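Local coordinates for beta-1,3-glucosyltransferase (Paecilomyces sp. J18, PDB 5JVV), which is a carbohydrate-active enzyme of the glucosyltransferase type by name, probably built on a beta-jelly-roll sandwich, at residues A[94-108]-A[238-252]. Residues are numbered along the deposited sequence; the frame is centred on the assembly and turned at random.
Sequences PGSICGAWPAFWTVG and PQKLVFDTTFCGDWA
Trp105 and Asp244 both turn CG into the position between backbone N and carbonyl carbon (chi1 62° and 75°), which swings indole and carboxylate together on one face of the sheet. Trp105 NE1 donates to Asp244 OD1 (2.9 Å), reaching the oxygen from its anti side and out of the carboxylate plane, while Val242 CB sits over the face of the same indole. Asp244 OD2 accepts from a water at 2.6 Å that also donates to Trp101 O. Thr246 CG2 packs on one face of the Trp101 ring; over the other, Trp251 CB makes a CH-pi contact 3.7 Å from the centroid of the Trp101 six-membered ring, and the Trp251 ring edge meets the Trp101 five-membered ring in an offset edge-to-face pair. The Trp101 indole has its polar partner in Glu121.

Strands 100-107 and 240-247 are antiparallel interior neighbours in one sheet of what is probably a beta-jelly-roll sandwich, flanked by strands 116-121 and 70-77 respectively. Their opposite face looks into the sandwich, where Phe104 and Phe243 form an offset stack, centroids 4.3 Å apart and planes within 4° of parallel, and Phe243 meets Ile291 of the second sheet. Thr106 CG2 touches Leu241 CD2 at 3.6 Å. Thr106 OG1 donates to Gln239 OE1 (2.9 Å) in the amide plane, on a lone pair. At the other end Cys248 N bonds to Gly99 O (2.9 Å), and Cys248 is disulfide-linked to Cys273.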
loop_
_atom_site.group_PDB
_atom_site.type_symbol
_atom_site.label_atom_id
_atom_site.label_comp_id
_atom_site.label_asym_id
_atom_site.label_seq_id
_atom_site.Cartn_x
_atom_site.Cartn_y
_atom_site.Cartn_z
ATOM N N PRO A 94 -4.089 -6.940 3.293
ATOM C CA PRO A 94 -3.555 -7.805 4.352
ATOM C C PRO A 94 -3.944 -7.283 5.730
ATOM O O PRO A 94 -3.975 -6.058 5.977
ATOM C CB PRO A 94 -2.044 -7.746 4.106
ATOM C CG PRO A 94 -1.962 -7.627 2.613
ATOM C CD PRO A 94 -3.087 -6.679 2.243
ATOM N N GLY A 95 -4.296 -8.220 6.610
ATOM C CA GLY A 95 -4.873 -7.869 7.893
ATOM C C GLY A 95 -3.890 -7.332 8.908
ATOM O O GLY A 95 -2.691 -7.174 8.645
ATOM N N SER A 96 -4.426 -7.035 10.085
ATOM C CA SER A 96 -3.626 -6.556 11.198
ATOM C C SER A 96 -2.999 -7.781 11.836
ATOM O O SER A 96 -3.585 -8.408 12.718
ATOM C CB SER A 96 -4.531 -5.817 12.179
ATOM O OG SER A 96 -5.144 -4.714 11.517
ATOM N N ILE A 97 -1.805 -8.125 11.359
ATOM C CA ILE A 97 -1.187 -9.423 11.612
ATOM C C ILE A 97 0.285 -9.211 11.946
ATOM O O ILE A 97 0.974 -8.501 11.225
ATOM C CB ILE A 97 -1.289 -10.323 10.356
ATOM C CG1 ILE A 97 -2.751 -10.587 9.977
ATOM C CG2 ILE A 97 -0.532 -11.637 10.561
ATOM C CD1 ILE A 97 -2.916 -11.067 8.534
ATOM N N CYS A 98 0.774 -9.832 13.023
ATOM C CA CYS A 98 2.168 -9.681 13.418
ATOM C C CYS A 98 3.109 -10.086 12.292
ATOM O O CYS A 98 2.955 -11.158 11.695
ATOM C CB CYS A 98 2.453 -10.508 14.664
ATOM S SG CYS A 98 1.630 -9.885 16.141
ATOM N N GLY A 99 4.054 -9.200 11.985
ATOM C CA GLY A 99 5.027 -9.441 10.935
ATOM C C GLY A 99 4.688 -8.840 9.585
ATOM O O GLY A 99 5.591 -8.587 8.789
ATOM N N ALA A 100 3.403 -8.612 9.315
ATOM C CA ALA A 100 2.974 -8.176 7.981
ATOM C C ALA A 100 3.347 -6.726 7.666
ATOM O O ALA A 100 3.373 -5.851 8.546
ATOM C CB ALA A 100 1.470 -8.386 7.808
ATOM N N TRP A 101 3.629 -6.467 6.395
ATOM C CA TRP A 101 3.949 -5.115 5.931
ATOM C C TRP A 101 3.436 -4.943 4.503
ATOM O O TRP A 101 4.194 -5.051 3.535
ATOM C CB TRP A 101 5.463 -4.874 6.034
ATOM C CG TRP A 101 5.933 -3.499 5.618
ATOM C CD1 TRP A 101 5.161 -2.435 5.210
ATOM C CD2 TRP A 101 7.289 -3.051 5.569
ATOM N NE1 TRP A 101 5.969 -1.363 4.908
ATOM C CE2 TRP A 101 7.276 -1.717 5.122
ATOM C CE3 TRP A 101 8.515 -3.652 5.865
ATOM C CZ2 TRP A 101 8.448 -0.973 4.953
ATOM C CZ3 TRP A 101 9.680 -2.917 5.693
ATOM C CH2 TRP A 101 9.638 -1.587 5.252
ATOM N N PRO A 102 2.132 -4.683 4.365
ATOM C CA PRO A 102 1.519 -4.458 3.056
ATOM C C PRO A 102 1.692 -3.014 2.594
ATOM O O PRO A 102 1.819 -2.093 3.419
ATOM C CB PRO A 102 0.042 -4.719 3.338
ATOM C CG PRO A 102 -0.141 -4.190 4.742
ATOM C CD PRO A 102 1.147 -4.575 5.459
ATOM N N ALA A 103 1.678 -2.811 1.281
ATOM C CA ALA A 103 1.739 -1.451 0.744
ATOM C C ALA A 103 1.133 -1.340 -0.638
ATOM O O ALA A 103 1.328 -2.207 -1.487
ATOM C CB ALA A 103 3.181 -0.955 0.723
ATOM N N PHE A 104 0.365 -0.269 -0.825
ATOM C CA PHE A 104 -0.065 0.196 -2.137
ATOM C C PHE A 104 0.613 1.548 -2.289
ATOM O O PHE A 104 0.362 2.471 -1.516
ATOM C CB PHE A 104 -1.596 0.333 -2.194
ATOM C CG PHE A 104 -2.115 0.985 -3.454
ATOM C CD1 PHE A 104 -1.514 0.748 -4.694
ATOM C CD2 PHE A 104 -3.246 1.804 -3.406
ATOM C CE1 PHE A 104 -2.017 1.339 -5.856
ATOM C CE2 PHE A 104 -3.750 2.415 -4.562
ATOM C CZ PHE A 104 -3.133 2.172 -5.791
ATOM N N TRP A 105 1.511 1.662 -3.259
ATOM C CA TRP A 105 2.379 2.827 -3.313
ATOM C C TRP A 105 2.883 3.084 -4.728
ATOM O O TRP A 105 2.558 2.337 -5.646
ATOM C CB TRP A 105 3.532 2.670 -2.308
ATOM C CG TRP A 105 4.444 1.499 -2.545
ATOM C CD1 TRP A 105 4.127 0.166 -2.482
ATOM C CD2 TRP A 105 5.842 1.568 -2.846
ATOM N NE1 TRP A 105 5.256 -0.594 -2.727
ATOM C CE2 TRP A 105 6.315 0.245 -2.960
ATOM C CE3 TRP A 105 6.742 2.625 -3.023
ATOM C CZ2 TRP A 105 7.654 -0.050 -3.253
ATOM C CZ3 TRP A 105 8.066 2.331 -3.318
ATOM C CH2 TRP A 105 8.508 1.008 -3.430
ATOM N N THR A 106 3.645 4.161 -4.906
ATOM C CA THR A 106 4.163 4.509 -6.227
ATOM C C THR A 106 5.655 4.765 -6.151
ATOM O O THR A 106 6.156 5.273 -5.151
ATOM C CB THR A 106 3.448 5.750 -6.844
ATOM O OG1 THR A 106 4.026 6.960 -6.331
ATOM C CG2 THR A 106 1.934 5.727 -6.569
ATOM N N VAL A 107 6.365 4.402 -7.209
ATOM C CA VAL A 107 7.811 4.567 -7.209
ATOM C C VAL A 107 8.334 4.879 -8.609
ATOM O O VAL A 107 7.756 4.452 -9.610
ATOM C CB VAL A 107 8.489 3.302 -6.642
ATOM C CG1 VAL A 107 8.404 2.150 -7.623
ATOM C CG2 VAL A 107 9.936 3.584 -6.243
ATOM N N GLY A 108 9.429 5.633 -8.673
ATOM C CA GLY A 108 10.091 5.898 -9.941
ATOM C C GLY A 108 11.052 4.780 -10.299
ATOM O O GLY A 108 10.912 3.656 -9.814
ATOM N N PRO A 238 6.979 10.408 -13.737
ATOM C CA PRO A 238 5.944 9.376 -13.897
ATOM C C PRO A 238 6.250 8.158 -13.009
ATOM O O PRO A 238 7.416 7.765 -12.884
ATOM C CB PRO A 238 6.033 9.025 -15.387
ATOM C CG PRO A 238 6.514 10.305 -16.033
ATOM C CD PRO A 238 7.483 10.891 -15.041
ATOM N N GLN A 239 5.217 7.606 -12.364
ATOM C CA GLN A 239 5.401 6.606 -11.310
ATOM C C GLN A 239 4.816 5.273 -11.725
ATOM O O GLN A 239 3.806 5.232 -12.411
ATOM C CB GLN A 239 4.661 7.041 -10.036
ATOM C CG GLN A 239 5.136 8.357 -9.435
ATOM C CD GLN A 239 6.444 8.208 -8.702
ATOM O OE1 GLN A 239 6.500 7.616 -7.622
ATOM N NE2 GLN A 239 7.521 8.735 -9.291
ATOM N N LYS A 240 5.435 4.190 -11.282
ATOM C CA LYS A 240 4.807 2.875 -11.358
ATOM C C LYS A 240 3.952 2.685 -10.116
ATOM O O LYS A 240 4.361 3.084 -9.023
ATOM C CB LYS A 240 5.869 1.785 -11.389
ATOM C CG LYS A 240 6.696 1.762 -12.656
ATOM C CD LYS A 240 7.752 0.675 -12.586
ATOM C CE LYS A 240 8.740 0.937 -11.459
ATOM N NZ LYS A 240 10.022 0.181 -11.648
ATOM N N LEU A 241 2.783 2.073 -10.286
ATOM C CA LEU A 241 1.948 1.670 -9.154
ATOM C C LEU A 241 2.393 0.302 -8.655
ATOM O O LEU A 241 2.691 -0.592 -9.454
ATOM C CB LEU A 241 0.479 1.612 -9.572
ATOM C CG LEU A 241 -0.125 2.934 -10.053
ATOM C CD1 LEU A 241 -1.548 2.746 -10.573
ATOM C CD2 LEU A 241 -0.106 3.939 -8.927
ATOM N N VAL A 242 2.429 0.132 -7.335
ATOM C CA VAL A 242 2.941 -1.099 -6.739
ATOM C C VAL A 242 2.006 -1.612 -5.656
ATOM O O VAL A 242 1.549 -0.847 -4.805
ATOM C CB VAL A 242 4.336 -0.885 -6.096
ATOM C CG1 VAL A 242 4.902 -2.213 -5.580
ATOM C CG2 VAL A 242 5.309 -0.242 -7.089
ATOM N N PHE A 243 1.709 -2.908 -5.708
ATOM C CA PHE A 243 1.044 -3.590 -4.608
ATOM C C PHE A 243 2.016 -4.644 -4.125
ATOM O O PHE A 243 2.536 -5.423 -4.925
ATOM C CB PHE A 243 -0.240 -4.314 -5.049
ATOM C CG PHE A 243 -1.407 -3.411 -5.351
ATOM C CD1 PHE A 243 -2.314 -3.055 -4.353
ATOM C CD2 PHE A 243 -1.622 -2.936 -6.644
ATOM C CE1 PHE A 243 -3.401 -2.233 -4.637
ATOM C CE2 PHE A 243 -2.705 -2.118 -6.934
ATOM C CZ PHE A 243 -3.595 -1.762 -5.927
ATOM N N ASP A 244 2.263 -4.693 -2.822
ATOM C CA ASP A 244 3.085 -5.771 -2.300
ATOM C C ASP A 244 2.690 -6.110 -0.876
ATOM O O ASP A 244 1.946 -5.362 -0.234
ATOM C CB ASP A 244 4.587 -5.436 -2.413
ATOM C CG ASP A 244 5.045 -4.414 -1.392
ATOM O OD1 ASP A 244 5.588 -3.358 -1.794
ATOM O OD2 ASP A 244 4.892 -4.669 -0.178
ATOM N N THR A 245 3.168 -7.254 -0.400
ATOM C CA THR A 245 3.179 -7.558 1.023
ATOM C C THR A 245 4.549 -8.143 1.335
ATOM O O THR A 245 4.925 -9.181 0.782
ATOM C CB THR A 245 2.096 -8.568 1.416
ATOM O OG1 THR A 245 0.814 -8.066 1.013
ATOM C CG2 THR A 245 2.089 -8.801 2.932
ATOM N N THR A 246 5.306 -7.460 2.188
ATOM C CA THR A 246 6.549 -8.025 2.704
ATOM C C THR A 246 6.363 -8.367 4.179
ATOM O O THR A 246 5.246 -8.257 4.695
ATOM C CB THR A 246 7.761 -7.091 2.440
ATOM O OG1 THR A 246 8.971 -7.782 2.769
ATOM C CG2 THR A 246 7.673 -5.794 3.255
ATOM N N PHE A 247 7.429 -8.805 4.849
ATOM C CA PHE A 247 7.348 -9.200 6.254
ATOM C C PHE A 247 8.573 -8.693 6.967
ATOM O O PHE A 247 9.649 -8.703 6.390
ATOM C CB PHE A 247 7.331 -10.723 6.399
ATOM C CG PHE A 247 6.163 -11.386 5.725
ATOM C CD1 PHE A 247 4.931 -11.463 6.362
ATOM C CD2 PHE A 247 6.307 -11.957 4.463
ATOM C CE1 PHE A 247 3.846 -12.095 5.741
ATOM C CE2 PHE A 247 5.231 -12.582 3.837
ATOM C CZ PHE A 247 4.004 -12.657 4.478
ATOM N N CYS A 248 8.411 -8.252 8.209
ATOM C CA CYS A 248 9.549 -7.870 9.048
ATOM C C CYS A 248 10.380 -6.774 8.358
ATOM O O CYS A 248 9.829 -5.763 7.934
ATOM C CB CYS A 248 10.355 -9.126 9.447
ATOM S SG CYS A 248 9.317 -10.395 10.277
ATOM N N GLY A 249 11.684 -6.967 8.210
ATOM C CA GLY A 249 12.495 -5.997 7.487
ATOM C C GLY A 249 12.604 -4.639 8.166
ATOM O O GLY A 249 12.381 -4.530 9.378
ATOM N N ASP A 250 12.916 -3.606 7.379
ATOM C CA ASP A 250 13.303 -2.289 7.904
ATOM C C ASP A 250 12.321 -1.687 8.902
ATOM O O ASP A 250 12.720 -1.214 9.972
ATOM C CB ASP A 250 13.479 -1.270 6.769
ATOM C CG ASP A 250 14.614 -1.611 5.820
ATOM O OD1 ASP A 250 15.478 -2.442 6.166
ATOM O OD2 ASP A 250 14.633 -1.018 4.715
ATOM N N TRP A 251 11.047 -1.661 8.529
ATOM C CA TRP A 251 10.031 -1.033 9.362
ATOM C C TRP A 251 9.369 -2.056 10.276
ATOM O O TRP A 251 9.551 -1.984 11.491
ATOM C CB TRP A 251 8.997 -0.281 8.506
ATOM C CG TRP A 251 7.972 0.473 9.320
ATOM C CD1 TRP A 251 7.990 0.694 10.670
ATOM C CD2 TRP A 251 6.782 1.110 8.826
ATOM N NE1 TRP A 251 6.879 1.411 11.045
ATOM C CE2 TRP A 251 6.122 1.678 9.935
ATOM C CE3 TRP A 251 6.196 1.224 7.561
ATOM C CZ2 TRP A 251 4.907 2.368 9.816
ATOM C CZ3 TRP A 251 4.997 1.910 7.440
ATOM C CH2 TRP A 251 4.365 2.473 8.562
ATOM N N ALA A 252 8.619 -3.004 9.706
ATOM C CA ALA A 252 7.863 -3.957 10.517
ATOM C C ALA A 252 8.743 -4.677 11.540
ATOM O O ALA A 252 8.326 -4.879 12.685
ATOM C CB ALA A 252 7.133 -4.985 9.633
HETATM O O HOH W 1 5.669 -3.101 1.800
HETATM O O HOH W 2 9.390 8.375 -7.100
HETATM O O HOH W 3 12.072 0.443 -9.656
#